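Local coordinates for protein D-threo-3-hydroxyaspartate dehydratase (Delftia, PDB 3WQC) that catalyses the pyridoxal-phosphate-dependent deamination of D-threo-3-hydroxyaspartate to oxaloacetate and ammonium, and also dehydrates L-threo- and L-erythro-3-hydroxyaspartate and D-serine, at residues B[126-131]-B[172-177]; B[143-148]-B[160-165]. One frame throughout, in Å; residues are numbered along the deposited sequence.

Interaction 1. Residues B[126-131]-B[172-177]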
ATOM      1  N   GLN B 126     -18.711 -15.635 -23.982  1.00  9.72           N
ATOM      2  CA  GLN B 126     -18.944 -15.314 -25.381  1.00 10.08           C
ATOM      3  C   GLN B 126     -17.778 -14.443 -25.885  1.00  9.82           C
ATOM      4  O   GLN B 126     -17.355 -14.649 -27.048  1.00 11.87           O
ATOM      5  CB  GLN B 126     -20.226 -14.492 -25.553  1.00  9.63           C
ATOM      6  CG  GLN B 126     -21.497 -15.329 -25.355  1.00  9.66           C
ATOM      7  CD  GLN B 126     -22.757 -14.534 -25.551  1.00  9.50           C
ATOM      8  OE1 GLN B 126     -22.734 -13.286 -25.607  1.00 14.06           O
ATOM      9  NE2 GLN B 126     -23.905 -15.212 -25.649  1.00 10.54           N
ATOM     10  N   ALA B 127     -17.274 -13.508 -25.074  1.00 10.20           N
ATOM     11  CA  ALA B 127     -16.178 -12.634 -25.565  1.00  9.63           C
ATOM     12  C   ALA B 127     -14.929 -13.453 -25.848  1.00 10.18           C
ATOM     13  O   ALA B 127     -14.212 -13.262 -26.854  1.00 12.08           O
ATOM     14  CB  ALA B 127     -15.879 -11.553 -24.516  1.00 11.63           C
ATOM     15  N   ILE B 128     -14.587 -14.360 -24.912  1.00  9.62           N
ATOM     16  CA  ILE B 128     -13.400 -15.217 -25.104  1.00 10.47           C
ATOM     17  C   ILE B 128     -13.586 -16.099 -26.350  1.00 11.13           C
ATOM     18  O   ILE B 128     -12.649 -16.186 -27.171  1.00 12.93           O
ATOM     19  CB  ILE B 128     -13.098 -16.064 -23.882  1.00 10.23           C
ATOM     20  CG1 ILE B 128     -12.765 -15.180 -22.647  1.00 11.01           C
ATOM     21  CG2 ILE B 128     -11.901 -17.010 -24.175  1.00 13.14           C
ATOM     22  CD1 ILE B 128     -12.461 -15.944 -21.355  1.00 12.07           C
ATOM     23  N   ALA B 129     -14.743 -16.764 -26.476  1.00 10.41           N
ATOM     24  CA  ALA B 129     -14.898 -17.713 -27.591  1.00 11.15           C
ATOM     25  C   ALA B 129     -14.878 -16.919 -28.900  1.00 12.47           C
ATOM     26  O   ALA B 129     -14.306 -17.421 -29.879  1.00 13.37           O
ATOM     27  CB  ALA B 129     -16.237 -18.423 -27.381  1.00 14.69           C
ATOM     28  N   ALA B 130     -15.496 -15.742 -28.982  1.00 11.42           N
ATOM     29  CA  ALA B 130     -15.484 -15.008 -30.273  1.00 13.02           C
ATOM     30  C   ALA B 130     -14.060 -14.574 -30.615  1.00 13.44           C
ATOM     31  O   ALA B 130     -13.625 -14.696 -31.782  1.00 15.35           O
ATOM     32  CB  ALA B 130     -16.387 -13.821 -30.176  1.00 14.09           C
ATOM     33  N   PHE B 131     -13.276 -14.122 -29.600  1.00 11.73           N
ATOM     34  CA  PHE B 131     -11.933 -13.728 -29.936  1.00 11.29           C
ATOM     35  C   PHE B 131     -11.050 -14.897 -30.312  1.00 13.10           C
ATOM     36  O   PHE B 131     -10.213 -14.829 -31.236  1.00 13.97           O
ATOM     37  CB  PHE B 131     -11.374 -12.962 -28.680  1.00 12.39           C
ATOM     38  CG  PHE B 131      -9.994 -12.374 -28.932  1.00 12.27           C
ATOM     39  CD1 PHE B 131      -9.869 -11.244 -29.763  1.00 17.33           C
ATOM     40  CD2 PHE B 131      -8.854 -12.902 -28.296  1.00 13.87           C
ATOM     41  CE1 PHE B 131      -8.606 -10.638 -29.971  1.00 18.51           C
ATOM     42  CE2 PHE B 131      -7.589 -12.270 -28.532  1.00 13.79           C
ATOM     43  CZ  PHE B 131      -7.492 -11.145 -29.311  1.00 15.32           C
ATOM     44  N   GLY B 172     -18.166 -23.181 -28.504  1.00 13.63           N
ATOM     45  CA  GLY B 172     -17.433 -22.103 -29.121  1.00 16.12           C
ATOM     46  C   GLY B 172     -16.029 -22.495 -29.507  1.00 16.72           C
ATOM     47  O   GLY B 172     -15.310 -21.626 -30.044  1.00 21.80           O
ATOM     48  N   GLY B 173     -15.590 -23.718 -29.209  1.00 16.11           N
ATOM     49  CA  GLY B 173     -14.254 -24.202 -29.565  1.00 17.26           C
ATOM     50  C   GLY B 173     -13.153 -23.886 -28.603  1.00 14.49           C
ATOM     51  O   GLY B 173     -11.961 -24.139 -28.862  1.00 18.43           O
ATOM     52  N   MET B 174     -13.558 -23.410 -27.426  1.00 11.95           N
ATOM     53  CA  MET B 174     -12.548 -23.230 -26.371  1.00 11.81           C
ATOM     54  C   MET B 174     -12.403 -24.484 -25.534  1.00 12.32           C
ATOM     55  O   MET B 174     -13.200 -25.457 -25.671  1.00 14.97           O
ATOM     56  CB  MET B 174     -12.997 -22.077 -25.453  1.00 11.96           C
ATOM     57  CG  MET B 174     -13.319 -20.747 -26.214  1.00 13.38           C
ATOM     58  SD  MET B 174     -11.837 -20.112 -27.159  1.00 14.26           S
ATOM     59  CE  MET B 174     -12.281 -20.440 -28.893  1.00 14.71           C
ATOM     60  N   ARG B 175     -11.365 -24.528 -24.683  1.00 12.85           N
ATOM     61  CA  ARG B 175     -11.124 -25.711 -23.863  1.00 13.50           C
ATOM     62  C   ARG B 175     -11.701 -25.403 -22.495  1.00 13.20           C
ATOM     63  O   ARG B 175     -11.110 -24.580 -21.736  1.00 12.89           O
ATOM     64  CB  ARG B 175      -9.601 -25.984 -23.740  1.00 15.07           C
ATOM     65  CG  ARG B 175      -9.241 -27.098 -22.730  1.00 21.96           C
ATOM     66  CD  ARG B 175      -7.711 -27.412 -22.694  1.00 30.31           C
ATOM     67  NE  ARG B 175      -7.288 -27.958 -23.957  1.00 41.07           N
ATOM     68  CZ  ARG B 175      -6.219 -28.710 -24.102  1.00 73.35           C
ATOM     69  NH1 ARG B 175      -5.934 -29.215 -25.281  1.00 64.56           N
ATOM     70  NH2 ARG B 175      -5.423 -28.923 -23.067  1.00118.41           N
ATOM     71  N   LEU B 176     -12.823 -26.007 -22.122  1.00 12.49           N
ATOM     72  CA  LEU B 176     -13.397 -25.830 -20.791  1.00 11.17           C
ATOM     73  C   LEU B 176     -12.572 -26.751 -19.879  1.00 12.41           C
ATOM     74  O   LEU B 176     -12.632 -28.008 -19.924  1.00 13.74           O
ATOM     75  CB  LEU B 176     -14.860 -26.280 -20.826  1.00 13.03           C
ATOM     76  CG  LEU B 176     -15.554 -26.271 -19.495  1.00 14.81           C
ATOM     77  CD1 LEU B 176     -15.504 -25.082 -18.679  1.00 20.99           C
ATOM     78  CD2 LEU B 176     -17.038 -26.742 -19.555  1.00 15.15           C
ATOM     79  N   GLY B 177     -11.691 -26.165 -19.075  1.00 11.79           N
ATOM     80  CA  GLY B 177     -10.637 -26.916 -18.442  1.00 12.03           C
ATOM     81  C   GLY B 177     -10.924 -27.302 -17.011  1.00 11.05           C
ATOM     82  O   GLY B 177     -10.183 -28.122 -16.408  1.00 13.78           O
TER
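In the helical layer of the TIM-type barrel, helix 122-135 meets the turn between helix 159-171 and strand 175-180, with M174 lying against A129 and the CG2 methyl of I128. Short approaches run along one bent side chain: M174 CG is 3.7 Å from A129 CA and 3.9 Å from A129 CB, and M174 SD stands 4.0 Å from the backbone I128 O. Beyond the sulfur the side chain bends, bringing M174 CE to 3.8 Å from A129 O. Bends at chi2 (-60°) and chi3 (108°) thus lay the thioether along the backbone of the helix. I128 adds a looser apolar touch, its CG2 4.3 Å from M174 SD. The turn is a Schellman motif closing the preceding helix, with G173 at positive phi (86°), and it leads into the parallel strand of the barrel wall. In the same turn, G172 CA packs 4.2 Å from A129 CB. An alanine in place of M174 is likely to open a gap over the A129 backbone and take the thioether packing from I128. G172 O accepts a hydrogen bond from R133 NH1, further along helix 122-135, while F139 also touches M174 and I128.

Interaction 2. Residues B[143-148]-B[160-165]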
ATOM      1  N   ILE B 143     -14.366 -22.241 -14.997  1.00  8.98           N
ATOM      2  CA  ILE B 143     -15.557 -21.482 -14.538  1.00  8.97           C
ATOM      3  C   ILE B 143     -15.394 -21.259 -13.041  1.00  9.54           C
ATOM      4  O   ILE B 143     -15.192 -22.236 -12.256  1.00  9.73           O
ATOM      5  CB  ILE B 143     -16.870 -22.214 -14.861  1.00  9.40           C
ATOM      6  CG1 ILE B 143     -16.944 -22.434 -16.416  1.00 10.91           C
ATOM      7  CG2 ILE B 143     -18.045 -21.405 -14.265  1.00 11.70           C
ATOM      8  CD1 ILE B 143     -18.141 -23.323 -16.817  1.00 10.67           C
ATOM      9  N   GLU B 144     -15.469 -20.015 -12.616  1.00  9.98           N
ATOM     10  CA  GLU B 144     -15.377 -19.712 -11.174  1.00  9.32           C
ATOM     11  C   GLU B 144     -16.709 -19.965 -10.439  1.00 10.30           C
ATOM     12  O   GLU B 144     -17.765 -19.546 -10.964  1.00 11.95           O
ATOM     13  CB  GLU B 144     -14.915 -18.248 -10.964  1.00 11.12           C
ATOM     14  CG  GLU B 144     -14.614 -17.945  -9.462  1.00 11.81           C
ATOM     15  CD  GLU B 144     -13.909 -16.648  -9.205  1.00 14.59           C
ATOM     16  OE1 GLU B 144     -13.384 -16.547  -8.058  1.00 19.05           O
ATOM     17  OE2 GLU B 144     -13.929 -15.752 -10.089  1.00 16.77           O
ATOM     18  N   ILE B 145     -16.653 -20.634  -9.279  1.00  9.72           N
ATOM     19  CA  ILE B 145     -17.825 -21.067  -8.534  1.00 10.56           C
ATOM     20  C   ILE B 145     -17.835 -20.246  -7.234  1.00 12.48           C
ATOM     21  O   ILE B 145     -16.804 -20.092  -6.560  1.00 12.91           O
ATOM     22  CB  ILE B 145     -17.732 -22.566  -8.228  1.00 10.99           C
ATOM     23  CG1 ILE B 145     -17.526 -23.368  -9.533  1.00 12.03           C
ATOM     24  CG2 ILE B 145     -19.017 -23.006  -7.470  1.00 12.62           C
ATOM     25  CD1 ILE B 145     -18.581 -23.134 -10.615  1.00 12.68           C
ATOM     26  N   ASP B 146     -19.002 -19.759  -6.852  1.00 11.15           N
ATOM     27  CA  ASP B 146     -19.211 -19.054  -5.570  1.00 13.13           C
ATOM     28  C   ASP B 146     -19.726 -20.131  -4.603  1.00 13.82           C
ATOM     29  O   ASP B 146     -20.849 -20.676  -4.773  1.00 16.58           O
ATOM     30  CB  ASP B 146     -20.291 -17.981  -5.748  1.00 13.54           C
ATOM     31  CG  ASP B 146     -20.627 -17.274  -4.462  1.00 16.18           C
ATOM     32  OD1 ASP B 146     -20.006 -17.615  -3.435  1.00 22.03           O
ATOM     33  OD2 ASP B 146     -21.542 -16.403  -4.476  1.00 21.51           O
ATOM     34  N   THR B 147     -18.892 -20.560  -3.655  1.00 14.90           N
ATOM     35  CA  THR B 147     -19.265 -21.594  -2.693  1.00 16.23           C
ATOM     36  C   THR B 147     -19.575 -21.008  -1.329  1.00 16.94           C
ATOM     37  O   THR B 147     -20.146 -21.722  -0.490  1.00 21.74           O
ATOM     38  CB  THR B 147     -18.172 -22.686  -2.544  1.00 14.20           C
ATOM     39  OG1 THR B 147     -16.901 -22.062  -2.192  1.00 16.17           O
ATOM     40  CG2 THR B 147     -18.005 -23.472  -3.826  1.00 17.25           C
ATOM     41  N   ASP B 148     -19.248 -19.724  -1.066  1.00 16.83           N
ATOM     42  CA  ASP B 148     -19.480 -19.146   0.264  1.00 17.51           C
ATOM     43  C   ASP B 148     -19.987 -17.691   0.332  1.00 17.99           C
ATOM     44  O   ASP B 148     -20.037 -17.104   1.441  1.00 22.35           O
ATOM     45  CB  ASP B 148     -18.200 -19.319   1.100  1.00 19.99           C
ATOM     46  CG  ASP B 148     -17.104 -18.346   0.603  1.00 17.97           C
ATOM     47  OD1 ASP B 148     -17.236 -17.849  -0.567  1.00 20.25           O
ATOM     48  OD2 ASP B 148     -16.117 -18.125   1.367  1.00 20.88           O
ATOM     49  N   PRO B 160     -28.443 -24.157 -14.407  1.00 12.96           N
ATOM     50  CA  PRO B 160     -28.727 -23.574 -15.736  1.00 13.46           C
ATOM     51  C   PRO B 160     -27.597 -22.601 -16.189  1.00 12.29           C
ATOM     52  O   PRO B 160     -27.214 -22.605 -17.381  1.00 12.48           O
ATOM     53  CB  PRO B 160     -30.074 -22.883 -15.513  1.00 14.52           C
ATOM     54  CG  PRO B 160     -30.756 -23.695 -14.436  1.00 13.75           C
ATOM     55  CD  PRO B 160     -29.569 -23.962 -13.472  1.00 15.66           C
ATOM     56  N   LEU B 161     -27.116 -21.780 -15.266  1.00 13.05           N
ATOM     57  CA  LEU B 161     -26.084 -20.781 -15.673  1.00 13.03           C
ATOM     58  C   LEU B 161     -24.749 -21.507 -15.881  1.00 12.60           C
ATOM     59  O   LEU B 161     -24.011 -21.188 -16.832  1.00 12.12           O
ATOM     60  CB  LEU B 161     -25.901 -19.674 -14.658  1.00 14.91           C
ATOM     61  CG  LEU B 161     -24.782 -18.650 -14.882  1.00 19.61           C
ATOM     62  CD1 LEU B 161     -25.068 -17.957 -16.213  1.00 20.84           C
ATOM     63  CD2 LEU B 161     -24.766 -17.624 -13.737  1.00 21.72           C
ATOM     64  N   LEU B 162     -24.414 -22.491 -15.031  1.00 13.91           N
ATOM     65  CA  LEU B 162     -23.163 -23.314 -15.228  1.00 13.20           C
ATOM     66  C   LEU B 162     -23.193 -23.907 -16.631  1.00 12.52           C
ATOM     67  O   LEU B 162     -22.174 -23.875 -17.356  1.00 12.85           O
ATOM     68  CB  LEU B 162     -23.043 -24.522 -14.263  1.00 20.00           C
ATOM     69  CG  LEU B 162     -22.582 -24.281 -12.947  1.00 22.28           C
ATOM     70  CD1 LEU B 162     -22.701 -25.610 -12.148  1.00 21.21           C
ATOM     71  CD2 LEU B 162     -21.066 -23.887 -13.028  1.00 22.28           C
ATOM     72  N   LEU B 163     -24.325 -24.565 -16.993  1.00 11.94           N
ATOM     73  CA  LEU B 163     -24.349 -25.204 -18.315  1.00 12.81           C
ATOM     74  C   LEU B 163     -24.242 -24.178 -19.444  1.00 10.24           C
ATOM     75  O   LEU B 163     -23.680 -24.454 -20.517  1.00 11.91           O
ATOM     76  CB  LEU B 163     -25.591 -26.097 -18.482  1.00 13.53           C
ATOM     77  CG  LEU B 163     -25.457 -27.471 -17.837  1.00 20.11           C
ATOM     78  CD1 LEU B 163     -24.508 -27.717 -16.718  1.00 18.93           C
ATOM     79  CD2 LEU B 163     -26.753 -28.246 -17.884  1.00 16.68           C
ATOM     80  N   ALA B 164     -24.977 -23.032 -19.252  1.00 10.22           N
ATOM     81  CA  ALA B 164     -24.960 -22.040 -20.323  1.00 10.35           C
ATOM     82  C   ALA B 164     -23.520 -21.524 -20.584  1.00  9.33           C
ATOM     83  O   ALA B 164     -23.060 -21.406 -21.712  1.00 10.78           O
ATOM     84  CB  ALA B 164     -25.850 -20.834 -19.927  1.00 12.39           C
ATOM     85  N   ILE B 165     -22.780 -21.301 -19.479  1.00 10.05           N
ATOM     86  CA  ILE B 165     -21.383 -20.854 -19.650  1.00  9.17           C
ATOM     87  C   ILE B 165     -20.524 -21.991 -20.198  1.00  9.63           C
ATOM     88  O   ILE B 165     -19.719 -21.757 -21.145  1.00 10.33           O
ATOM     89  CB  ILE B 165     -20.848 -20.404 -18.268  1.00  9.05           C
ATOM     90  CG1 ILE B 165     -21.622 -19.159 -17.799  1.00 10.72           C
ATOM     91  CG2 ILE B 165     -19.331 -20.130 -18.339  1.00 10.62           C
ATOM     92  CD1 ILE B 165     -21.345 -18.872 -16.300  1.00 11.05           C
TER
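I145 CD1 and L162 CD2 meet at 3.5 Å, the shortest approach between strand 143-146 and helix 160-165, and their side chains cross at about a right angle. The same L162 CD2 also reaches I143 CG2, at 4.1 Å, so one leucine methyl touches both isoleucines. This is strand-to-helix packing in the alanine racemase-like TIM barrel: the segment axes are antiparallel (169°) with a closest approach of 10.2 Å, and the strand belongs to the parallel sheet that the helix covers from outside. A second apolar pair lies further along the helix, where I165 CG2 sits 3.7 Å from I143 CD1 and 3.8 Å from I143 CG1, the two side chains inclined to each other. No hydrogen bond joins the segments.

The torsions account for which ends meet. In I143 the CG1 branch lies beside the backbone N and then extends, placing CD1 against I165 CG2, whereas CG2, anti to that nitrogen, is turned to L162. I145 begins in the same way but bends again at chi2 (-56°), which carries CD1 to the leucine.

Around these four side chains, V154 of the short strand 154-155 touches I143, L162 and I165, and A209 of helix 192-215 packs on both I145 and L162. V122 and A125 of helix 122-135 adjoin I165. The strand is held in place by backbone bonds from I143 to G178 and L180, and I145 O accepts a bond from T181 OG1. At the far end of the strand, the chain turns with a weak bond from D148 N to D146 OD1, 3.3 Å long with an N-H...O angle of 128°.

Overall arrangement
Following the chain from its N terminus, helix 122-135 supplies the first half of interaction 1, and strand 140-146 then supplies the first half of interaction 2. Helix 159-171 returns to that strand, so interaction 2 closes a short loop with 11 residues between its segments. The turn into strand 175-180 next meets helix 122-135, closing interaction 1 over 40 intervening residues. Interaction 2 is therefore nested within interaction 1. Their centres lie 16 Å apart, yet they touch where L176 CD1 packs 3.7 Å from I143 CD1. Strands 140-146 and 175-180 are parallel neighbours; interaction 2 packs helix 159-171 on the first, and interaction 1 sets helix 122-135 against the turn leading into the second.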